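Local coordinates for protein translation initiation factor 4E (Ascaris suum, PDB 3M94) that probably takes part in the initiation of translation by binding the cap of messenger RNA, here a trimethylguanosine cap, at residues E71-G76 / Y114-V119; W79-D84 / D93-E98; Y57-E62 / E98-I103. One frame throughout, in Å; residues are numbered along the deposited sequence.

Interaction 1 of 3, residues E71-G76 / Y114-V119; sequences ENNVKG and YICGAV
Asn73 and Cys116 meet through matching first torsions: in each, the group beyond CB stands anti to the carbonyl carbon (chi1 -53° for Asn73, -57° for Cys116), which carries the amide of one and the sulfur of the other toward each other between loop 71-76 and strand 115-121. The carboxamide is used oxygen first. Asn73 OD1 lies alongside the CB-SG bond of Cys116, 3.3 Å from SG and also 3.3 Å from CB. A second oxygen, the main-chain Asn72 O, approaches Cys116 SG at 3.5 Å, so the sulfur rests against one side-chain and one backbone oxygen of consecutive residues. The strand is irregular at this point: Cys116 and Gly117 both face Trp132 of the adjoining strand, forming a classic beta bulge in the curved sheet of the eIF4E fold. The loop makes a type I turn from Asn73 to Gly76, closed by the hydrogen bond from Gly76 N to Asn73 O (2.9 Å). The Asn73 amide is anchored by its nitrogen, ND2 donating a hydrogen bond to the carbonyl of Met67, a residue of the cap pocket; the side chain of Asn73 stands about 7 Å from the bound trimethylguanosine nucleotide. Asn72 turns its own amide to other partners, OD1 accepting from Arg134 and ND2 bonding to Asp70.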
loop_
_atom_site.group_PDB
_atom_site.type_symbol
_atom_site.label_atom_id
_atom_site.label_comp_id
_atom_site.label_asym_id
_atom_site.label_seq_id
_atom_site.Cartn_x
_atom_site.Cartn_y
_atom_site.Cartn_z
ATOM N N GLU A 71 16.509 0.977 5.074
ATOM C CA GLU A 71 16.614 1.649 6.379
ATOM C C GLU A 71 15.286 2.274 6.834
ATOM O O GLU A 71 15.025 2.403 8.036
ATOM C CB GLU A 71 17.737 2.700 6.376
ATOM C CG GLU A 71 17.439 3.977 5.534
ATOM C CD GLU A 71 18.589 4.994 5.521
ATOM O OE1 GLU A 71 19.580 4.804 6.259
ATOM O OE2 GLU A 71 18.500 5.990 4.770
ATOM N N ASN A 72 14.449 2.633 5.863
ATOM C CA ASN A 72 13.138 3.205 6.134
ATOM C C ASN A 72 12.113 2.203 6.636
ATOM O O ASN A 72 11.132 2.595 7.255
ATOM C CB ASN A 72 12.610 3.905 4.882
ATOM C CG ASN A 72 13.471 5.082 4.482
ATOM O OD1 ASN A 72 13.342 6.166 5.040
ATOM N ND2 ASN A 72 14.362 4.872 3.517
ATOM N N ASN A 73 12.340 0.916 6.371
ATOM C CA ASN A 73 11.369 -0.139 6.706
ATOM C C ASN A 73 11.876 -1.116 7.761
ATOM O O ASN A 73 11.097 -1.917 8.296
ATOM C CB ASN A 73 10.989 -0.956 5.455
ATOM C CG ASN A 73 10.514 -0.098 4.300
ATOM O OD1 ASN A 73 9.642 0.749 4.462
ATOM N ND2 ASN A 73 11.081 -0.329 3.117
ATOM N N VAL A 74 13.178 -1.061 8.040
ATOM C CA VAL A 74 13.846 -2.079 8.862
ATOM C C VAL A 74 13.249 -2.205 10.269
ATOM O O VAL A 74 13.153 -3.317 10.805
ATOM C CB VAL A 74 15.401 -1.887 8.880
ATOM C CG1 VAL A 74 15.823 -0.673 9.715
ATOM C CG2 VAL A 74 16.106 -3.154 9.350
ATOM N N LYS A 75 12.838 -1.072 10.847
ATOM C CA LYS A 75 12.228 -1.033 12.187
ATOM C C LYS A 75 10.708 -0.847 12.126
ATOM O O LYS A 75 10.060 -0.562 13.137
ATOM C CB LYS A 75 12.855 0.085 13.020
ATOM N N GLY A 76 10.147 -1.031 10.934
ATOM C CA GLY A 76 8.750 -0.733 10.684
ATOM C C GLY A 76 7.853 -1.947 10.637
ATOM O O GLY A 76 8.201 -3.017 11.129
ATOM N N TYR A 114 5.158 8.945 8.683
ATOM C CA TYR A 114 5.385 7.552 9.073
ATOM C C TYR A 114 5.047 6.529 7.984
ATOM O O TYR A 114 5.410 5.366 8.088
ATOM C CB TYR A 114 4.638 7.233 10.367
ATOM C CG TYR A 114 5.233 7.955 11.538
ATOM C CD1 TYR A 114 6.332 7.426 12.210
ATOM C CD2 TYR A 114 4.720 9.187 11.957
ATOM C CE1 TYR A 114 6.896 8.093 13.294
ATOM C CE2 TYR A 114 5.275 9.864 13.029
ATOM C CZ TYR A 114 6.361 9.309 13.691
ATOM O OH TYR A 114 6.921 9.965 14.740
ATOM N N ILE A 115 4.361 6.966 6.937
ATOM C CA ILE A 115 4.000 6.079 5.840
ATOM C C ILE A 115 5.155 5.885 4.848
ATOM O O ILE A 115 5.712 6.855 4.337
ATOM C CB ILE A 115 2.726 6.606 5.143
ATOM C CG1 ILE A 115 1.527 6.358 6.066
ATOM C CG2 ILE A 115 2.506 5.935 3.766
ATOM C CD1 ILE A 115 0.388 7.204 5.765
ATOM N N CYS A 116 5.508 4.631 4.574
ATOM C CA CYS A 116 6.541 4.337 3.596
ATOM C C CYS A 116 5.948 4.064 2.224
ATOM O O CYS A 116 6.424 4.599 1.224
ATOM C CB CYS A 116 7.374 3.142 4.037
ATOM S SG CYS A 116 8.100 3.425 5.624
ATOM N N GLY A 117 4.922 3.218 2.174
ATOM C CA GLY A 117 4.239 2.961 0.919
ATOM C C GLY A 117 3.196 1.877 1.019
ATOM O O GLY A 117 2.946 1.349 2.106
ATOM N N ALA A 118 2.597 1.539 -0.117
ATOM C CA ALA A 118 1.570 0.491 -0.182
ATOM C C ALA A 118 2.002 -0.700 -1.034
ATOM O O ALA A 118 2.803 -0.555 -1.966
ATOM C CB ALA A 118 0.293 1.063 -0.737
ATOM N N VAL A 119 1.424 -1.865 -0.740
ATOM C CA VAL A 119 1.741 -3.089 -1.464
ATOM C C VAL A 119 0.482 -3.901 -1.740
ATOM O O VAL A 119 -0.336 -4.139 -0.833
ATOM C CB VAL A 119 2.691 -4.001 -0.642
ATOM C CG1 VAL A 119 3.090 -5.268 -1.441
ATOM C CG2 VAL A 119 3.918 -3.237 -0.185
#

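Interaction 2 of 3, residues W79-D84 / D93-E98; sequences WLVVVD and DHYWLE
Tyr95 reaches from helix 93-98 to Val81 and Val83 of segment 79-84, two valines on the same side of the strand, while Val82 between them points away. From CB, CG is placed anti to the carbonyl carbon (chi1 -82°), and the ring then lies nearly in one plane with CA (chi2 -175°), CD1 being turned away from CA and the helix backbone. That rotation puts CD1 and CE1 in front of the strand. CD1 is the first ring atom to meet it: Val83 CG2 is 3.9 Å from Tyr95 CD1, and Val81 CG1 is 4.1 Å from the same atom. One bond further out, Tyr95 CE1 has Val81 CG1 at 3.9 Å. The two valines offer different branches, CG1 of Val81 and CG2 of Val83. Both methyls approach the ring at a slant. The side chains of Val83 and Tyr95 run past one another in opposite directions, and no hydrogen bond joins the segments; the contact is apolar and buried. Ile155 adds to the apolar surroundings by touching both Val81 and Tyr95, and Leu153 at the end of helix 139-153 also packs on the tyrosine. Tyr95 thus joins helix 88-104, one of the helices packed on the convex face of the curved eIF4E sheet, to strand 77-83, which runs between strands 127-133 and 161-165.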
loop_
_atom_site.group_PDB
_atom_site.type_symbol
_atom_site.label_atom_id
_atom_site.label_comp_id
_atom_site.label_asym_id
_atom_site.label_seq_id
_atom_site.Cartn_x
_atom_site.Cartn_y
_atom_site.Cartn_z
ATOM N N TRP A 79 0.169 -2.532 8.107
ATOM C CA TRP A 79 -1.233 -2.911 8.243
ATOM C C TRP A 79 -1.531 -3.878 7.102
ATOM O O TRP A 79 -1.240 -3.568 5.942
ATOM C CB TRP A 79 -2.127 -1.685 8.134
ATOM C CG TRP A 79 -2.228 -0.951 9.431
ATOM C CD1 TRP A 79 -1.618 0.218 9.758
ATOM C CD2 TRP A 79 -2.955 -1.369 10.590
ATOM N NE1 TRP A 79 -1.935 0.572 11.049
ATOM C CE2 TRP A 79 -2.749 -0.396 11.584
ATOM C CE3 TRP A 79 -3.772 -2.473 10.881
ATOM C CZ2 TRP A 79 -3.333 -0.490 12.845
ATOM C CZ3 TRP A 79 -4.345 -2.562 12.135
ATOM C CH2 TRP A 79 -4.125 -1.579 13.097
ATOM N N LEU A 80 -2.085 -5.045 7.439
ATOM C CA LEU A 80 -2.393 -6.079 6.458
ATOM C C LEU A 80 -3.901 -6.240 6.273
ATOM O O LEU A 80 -4.642 -6.387 7.248
ATOM C CB LEU A 80 -1.768 -7.418 6.877
ATOM C CG LEU A 80 -2.091 -8.668 6.050
ATOM C CD1 LEU A 80 -1.486 -8.596 4.641
ATOM C CD2 LEU A 80 -1.616 -9.951 6.776
ATOM N N VAL A 81 -4.343 -6.187 5.017
ATOM C CA VAL A 81 -5.740 -6.447 4.666
ATOM C C VAL A 81 -5.745 -7.697 3.774
ATOM O O VAL A 81 -5.188 -7.670 2.677
ATOM C CB VAL A 81 -6.362 -5.293 3.838
ATOM C CG1 VAL A 81 -7.860 -5.502 3.664
ATOM C CG2 VAL A 81 -6.065 -3.915 4.450
ATOM N N VAL A 82 -6.331 -8.791 4.253
ATOM C CA VAL A 82 -6.537 -9.971 3.402
ATOM C C VAL A 82 -7.815 -9.798 2.586
ATOM O O VAL A 82 -8.824 -9.309 3.087
ATOM C CB VAL A 82 -6.525 -11.328 4.190
ATOM C CG1 VAL A 82 -5.142 -11.571 4.810
ATOM C CG2 VAL A 82 -7.632 -11.385 5.261
ATOM N N VAL A 83 -7.751 -10.170 1.314
ATOM C CA VAL A 83 -8.902 -10.073 0.423
ATOM C C VAL A 83 -9.364 -11.510 0.158
ATOM O O VAL A 83 -8.600 -12.323 -0.374
ATOM C CB VAL A 83 -8.512 -9.307 -0.877
ATOM C CG1 VAL A 83 -9.692 -9.123 -1.803
ATOM C CG2 VAL A 83 -7.920 -7.958 -0.528
ATOM N N ASP A 84 -10.586 -11.841 0.580
ATOM C CA ASP A 84 -11.125 -13.184 0.380
ATOM C C ASP A 84 -11.026 -13.555 -1.101
ATOM O O ASP A 84 -11.382 -12.754 -1.968
ATOM C CB ASP A 84 -12.583 -13.288 0.889
ATOM C CG ASP A 84 -13.139 -14.735 0.864
ATOM O OD1 ASP A 84 -12.482 -15.654 0.320
ATOM O OD2 ASP A 84 -14.254 -14.964 1.390
ATOM N N ASP A 93 -9.237 -4.379 -6.800
ATOM C CA ASP A 93 -8.912 -3.105 -7.470
ATOM C C ASP A 93 -9.409 -1.871 -6.724
ATOM O O ASP A 93 -8.717 -0.850 -6.687
ATOM C CB ASP A 93 -9.430 -3.082 -8.907
ATOM C CG ASP A 93 -8.803 -4.154 -9.767
ATOM O OD1 ASP A 93 -7.715 -4.663 -9.408
ATOM O OD2 ASP A 93 -9.421 -4.506 -10.795
ATOM N N HIS A 94 -10.599 -1.972 -6.139
ATOM C CA HIS A 94 -11.165 -0.892 -5.334
ATOM C C HIS A 94 -10.278 -0.598 -4.118
ATOM O O HIS A 94 -9.901 0.543 -3.891
ATOM C CB HIS A 94 -12.592 -1.245 -4.905
ATOM C CG HIS A 94 -13.277 -0.168 -4.121
ATOM N ND1 HIS A 94 -13.888 0.914 -4.720
ATOM C CD2 HIS A 94 -13.473 -0.021 -2.787
ATOM C CE1 HIS A 94 -14.414 1.692 -3.788
ATOM N NE2 HIS A 94 -14.174 1.150 -2.606
ATOM N N TYR A 95 -9.944 -1.635 -3.349
ATOM C CA TYR A 95 -9.061 -1.495 -2.191
ATOM C C TYR A 95 -7.725 -0.833 -2.558
ATOM O O TYR A 95 -7.315 0.130 -1.915
ATOM C CB TYR A 95 -8.819 -2.854 -1.530
ATOM C CG TYR A 95 -9.904 -3.336 -0.566
ATOM C CD1 TYR A 95 -9.728 -4.517 0.159
ATOM C CD2 TYR A 95 -11.088 -2.610 -0.361
ATOM C CE1 TYR A 95 -10.706 -4.981 1.065
ATOM C CE2 TYR A 95 -12.075 -3.061 0.550
ATOM C CZ TYR A 95 -11.874 -4.257 1.251
ATOM O OH TYR A 95 -12.820 -4.721 2.150
ATOM N N TRP A 96 -7.062 -1.360 -3.591
ATOM C CA TRP A 96 -5.769 -0.846 -4.056
ATOM C C TRP A 96 -5.829 0.620 -4.481
ATOM O O TRP A 96 -5.047 1.427 -4.002
ATOM C CB TRP A 96 -5.228 -1.721 -5.189
ATOM C CG TRP A 96 -3.894 -1.297 -5.774
ATOM C CD1 TRP A 96 -3.642 -1.027 -7.067
ATOM C CD2 TRP A 96 -2.643 -1.142 -5.074
ATOM N NE1 TRP A 96 -2.313 -0.710 -7.236
ATOM C CE2 TRP A 96 -1.677 -0.782 -6.026
ATOM C CE3 TRP A 96 -2.251 -1.276 -3.729
ATOM C CZ2 TRP A 96 -0.333 -0.529 -5.688
ATOM C CZ3 TRP A 96 -0.915 -1.059 -3.395
ATOM C CH2 TRP A 96 0.029 -0.685 -4.375
ATOM N N LEU A 97 -6.763 0.970 -5.359
ATOM C CA LEU A 97 -6.891 2.352 -5.825
ATOM C C LEU A 97 -7.246 3.322 -4.686
ATOM O O LEU A 97 -6.636 4.387 -4.583
ATOM C CB LEU A 97 -7.911 2.477 -6.970
ATOM C CG LEU A 97 -8.110 3.895 -7.552
ATOM C CD1 LEU A 97 -6.763 4.574 -8.000
ATOM C CD2 LEU A 97 -9.099 3.866 -8.716
ATOM N N GLU A 98 -8.217 2.965 -3.835
ATOM C CA GLU A 98 -8.512 3.791 -2.650
ATOM C C GLU A 98 -7.272 4.028 -1.770
ATOM O O GLU A 98 -7.056 5.135 -1.283
ATOM C CB GLU A 98 -9.627 3.178 -1.787
ATOM C CG GLU A 98 -11.008 3.085 -2.459
ATOM C CD GLU A 98 -11.572 4.434 -2.890
ATOM O OE1 GLU A 98 -11.413 5.420 -2.154
ATOM O OE2 GLU A 98 -12.193 4.512 -3.967
#

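Interaction 3 of 3, residues Y57-E62 / E98-I103; sequences YYLFKE and ELLMAI
Leu59 of strand 57-61 packs against Leu100 and Ile103 of helix 98-103, and every contact across the interface is of the van der Waals kind. The shortest joins Leu59 CB to Leu100 CD2 at 3.6 Å. The same methyl of Leu100 also lies 3.8 Å from Leu59 CD2, so it rests along the side of the strand leucine, from its root to one branch. Leu100 manages this although its CB does not head straight for the strand: CG stands anti to the carbonyl carbon (chi1 -64°), and the branched end swings across. Ile103, about one helical turn further on, runs past Leu59 in the opposite direction. Its CG1 occupies the crowded position between backbone N and carbonyl carbon (chi1 76°), and its terminal CD1 lies 3.8 Å from Leu59 CD2 and 3.9 Å from Leu59 O. Leu59 therefore packs on two residues spaced three apart along one helical face.

Backbone hydrogen bonds stay within the helix on one side, as from Ala102 N to Glu98 O, and within the sheet on the other, where Leu59 pairs with Ala118 of strand 115-121.

The helix lies on the convex face of the curved antiparallel sheet of the eIF4E fold. On its side turned away from the strand, beyond the two segments, Glu98 OE1 forms a salt bridge with a basic side chain of the bound peptide, and Met101 packs on an apolar one. With contacts almost wholly between aliphatic carbons, cohesion between helix and sheet here rests on shape and exclusion of water, without directional bonds.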
loop_
_atom_site.group_PDB
_atom_site.type_symbol
_atom_site.label_atom_id
_atom_site.label_comp_id
_atom_site.label_asym_id
_atom_site.label_seq_id
_atom_site.Cartn_x
_atom_site.Cartn_y
_atom_site.Cartn_z
ATOM N N TYR A 57 2.324 -5.103 -6.984
ATOM C CA TYR A 57 2.606 -3.687 -7.224
ATOM C C TYR A 57 3.042 -3.073 -5.904
ATOM O O TYR A 57 2.582 -3.508 -4.842
ATOM C CB TYR A 57 1.368 -2.943 -7.715
ATOM C CG TYR A 57 0.999 -3.081 -9.185
ATOM C CD1 TYR A 57 -0.316 -3.350 -9.563
ATOM C CD2 TYR A 57 1.932 -2.878 -10.187
ATOM C CE1 TYR A 57 -0.686 -3.441 -10.911
ATOM C CE2 TYR A 57 1.580 -2.960 -11.537
ATOM C CZ TYR A 57 0.272 -3.252 -11.883
ATOM O OH TYR A 57 -0.079 -3.323 -13.206
ATOM N N TYR A 58 3.923 -2.072 -5.972
ATOM C CA TYR A 58 4.332 -1.293 -4.800
ATOM C C TYR A 58 4.246 0.182 -5.166
ATOM O O TYR A 58 4.625 0.570 -6.264
ATOM C CB TYR A 58 5.772 -1.599 -4.365
ATOM C CG TYR A 58 6.100 -3.074 -4.171
ATOM C CD1 TYR A 58 6.139 -3.641 -2.901
ATOM C CD2 TYR A 58 6.408 -3.888 -5.260
ATOM C CE1 TYR A 58 6.450 -4.997 -2.712
ATOM C CE2 TYR A 58 6.713 -5.245 -5.084
ATOM C CZ TYR A 58 6.733 -5.786 -3.812
ATOM O OH TYR A 58 7.037 -7.109 -3.651
ATOM N N LEU A 59 3.739 0.995 -4.240
ATOM C CA LEU A 59 3.816 2.435 -4.398
ATOM C C LEU A 59 4.505 3.010 -3.177
ATOM O O LEU A 59 3.903 3.058 -2.095
ATOM C CB LEU A 59 2.444 3.095 -4.590
ATOM C CG LEU A 59 2.634 4.539 -5.122
ATOM C CD1 LEU A 59 2.839 4.555 -6.659
ATOM C CD2 LEU A 59 1.490 5.456 -4.727
ATOM N N PHE A 60 5.764 3.427 -3.350
ATOM C CA PHE A 60 6.569 3.905 -2.232
ATOM C C PHE A 60 7.109 5.297 -2.489
ATOM O O PHE A 60 7.314 5.697 -3.657
ATOM C CB PHE A 60 7.719 2.938 -1.924
ATOM C CG PHE A 60 7.301 1.749 -1.057
ATOM C CD1 PHE A 60 6.348 0.831 -1.516
ATOM C CD2 PHE A 60 7.830 1.578 0.220
ATOM C CE1 PHE A 60 5.933 -0.224 -0.729
ATOM C CE2 PHE A 60 7.434 0.503 1.009
ATOM C CZ PHE A 60 6.477 -0.391 0.536
ATOM N N LYS A 61 7.348 6.027 -1.396
ATOM C CA LYS A 61 7.974 7.337 -1.489
ATOM C C LYS A 61 9.289 7.177 -2.219
ATOM O O LYS A 61 10.026 6.223 -1.944
ATOM C CB LYS A 61 8.197 7.939 -0.086
ATOM C CG LYS A 61 6.926 8.466 0.565
ATOM C CD LYS A 61 7.173 8.838 2.030
ATOM C CE LYS A 61 6.011 9.611 2.612
ATOM N NZ LYS A 61 6.074 9.621 4.120
ATOM N N GLU A 62 9.579 8.080 -3.158
ATOM C CA GLU A 62 10.839 8.013 -3.895
ATOM C C GLU A 62 12.018 7.915 -2.927
ATOM O O GLU A 62 12.092 8.679 -1.962
ATOM C CB GLU A 62 11.046 9.221 -4.811
ATOM C CG GLU A 62 12.261 9.059 -5.759
ATOM C CD GLU A 62 12.466 10.247 -6.679
ATOM O OE1 GLU A 62 12.060 11.379 -6.321
ATOM O OE2 GLU A 62 13.044 10.056 -7.775
ATOM N N GLU A 98 -8.217 2.965 -3.835
ATOM C CA GLU A 98 -8.512 3.791 -2.650
ATOM C C GLU A 98 -7.272 4.028 -1.770
ATOM O O GLU A 98 -7.056 5.135 -1.283
ATOM C CB GLU A 98 -9.627 3.178 -1.787
ATOM C CG GLU A 98 -11.008 3.085 -2.459
ATOM C CD GLU A 98 -11.572 4.434 -2.890
ATOM O OE1 GLU A 98 -11.413 5.420 -2.154
ATOM O OE2 GLU A 98 -12.193 4.512 -3.967
ATOM N N LEU A 99 -6.465 2.989 -1.563
ATOM C CA LEU A 99 -5.249 3.154 -0.767
ATOM C C LEU A 99 -4.244 4.098 -1.439
ATOM O O LEU A 99 -3.650 4.939 -0.770
ATOM C CB LEU A 99 -4.609 1.800 -0.435
ATOM C CG LEU A 99 -3.368 1.818 0.452
ATOM C CD1 LEU A 99 -3.600 2.621 1.738
ATOM C CD2 LEU A 99 -2.967 0.379 0.790
ATOM N N LEU A 100 -4.072 3.975 -2.755
ATOM C CA LEU A 100 -3.175 4.864 -3.484
ATOM C C LEU A 100 -3.634 6.331 -3.384
ATOM O O LEU A 100 -2.820 7.227 -3.139
ATOM C CB LEU A 100 -3.073 4.453 -4.960
ATOM C CG LEU A 100 -2.463 3.073 -5.279
ATOM C CD1 LEU A 100 -2.259 2.925 -6.752
ATOM C CD2 LEU A 100 -1.149 2.768 -4.526
ATOM N N MET A 101 -4.921 6.573 -3.590
ATOM C CA MET A 101 -5.457 7.939 -3.490
ATOM C C MET A 101 -5.298 8.513 -2.074
ATOM O O MET A 101 -4.964 9.693 -1.917
ATOM C CB MET A 101 -6.914 7.979 -3.919
ATOM C CG MET A 101 -7.074 7.770 -5.415
ATOM S SD MET A 101 -8.729 8.124 -5.988
ATOM C CE MET A 101 -9.670 6.829 -5.173
ATOM N N ALA A 102 -5.527 7.668 -1.067
ATOM C CA ALA A 102 -5.392 8.084 0.338
ATOM C C ALA A 102 -3.944 8.468 0.630
ATOM O O ALA A 102 -3.711 9.495 1.225
ATOM C CB ALA A 102 -5.882 6.999 1.295
ATOM N N ILE A 103 -2.977 7.684 0.154
ATOM C CA ILE A 103 -1.582 8.047 0.386
ATOM C C ILE A 103 -1.048 9.254 -0.394
ATOM O O ILE A 103 -0.490 10.155 0.227
ATOM C CB ILE A 103 -0.580 6.850 0.377
ATOM C CG1 ILE A 103 -0.273 6.350 -1.034
ATOM C CG2 ILE A 103 -1.062 5.738 1.345
ATOM C CD1 ILE A 103 0.700 5.118 -1.061
#

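In the fold
All three contacts are buried and reach the same antiparallel sheet, but on different terms. Interactions 2 and 3 share helix 88-104, their segments overlapping at Glu98: its earlier part sends an aromatic ring to strand 77-83, its later part aliphatic branches to strand 56-61, so one helix spans well-separated strands. Trp96 lies between them, packing on Tyr57 and also on Ala118, which ties in interaction 1. That contact differs in chemistry, with two oxygens beside a sulfur in place of hydrocarbon, and it joins a loop, not a helix, to the sheet near the cap pocket. Interactions 1 and 3 connect through neighbouring strands, where Lys61 NZ probably hydrogen-bonds Ile115 O.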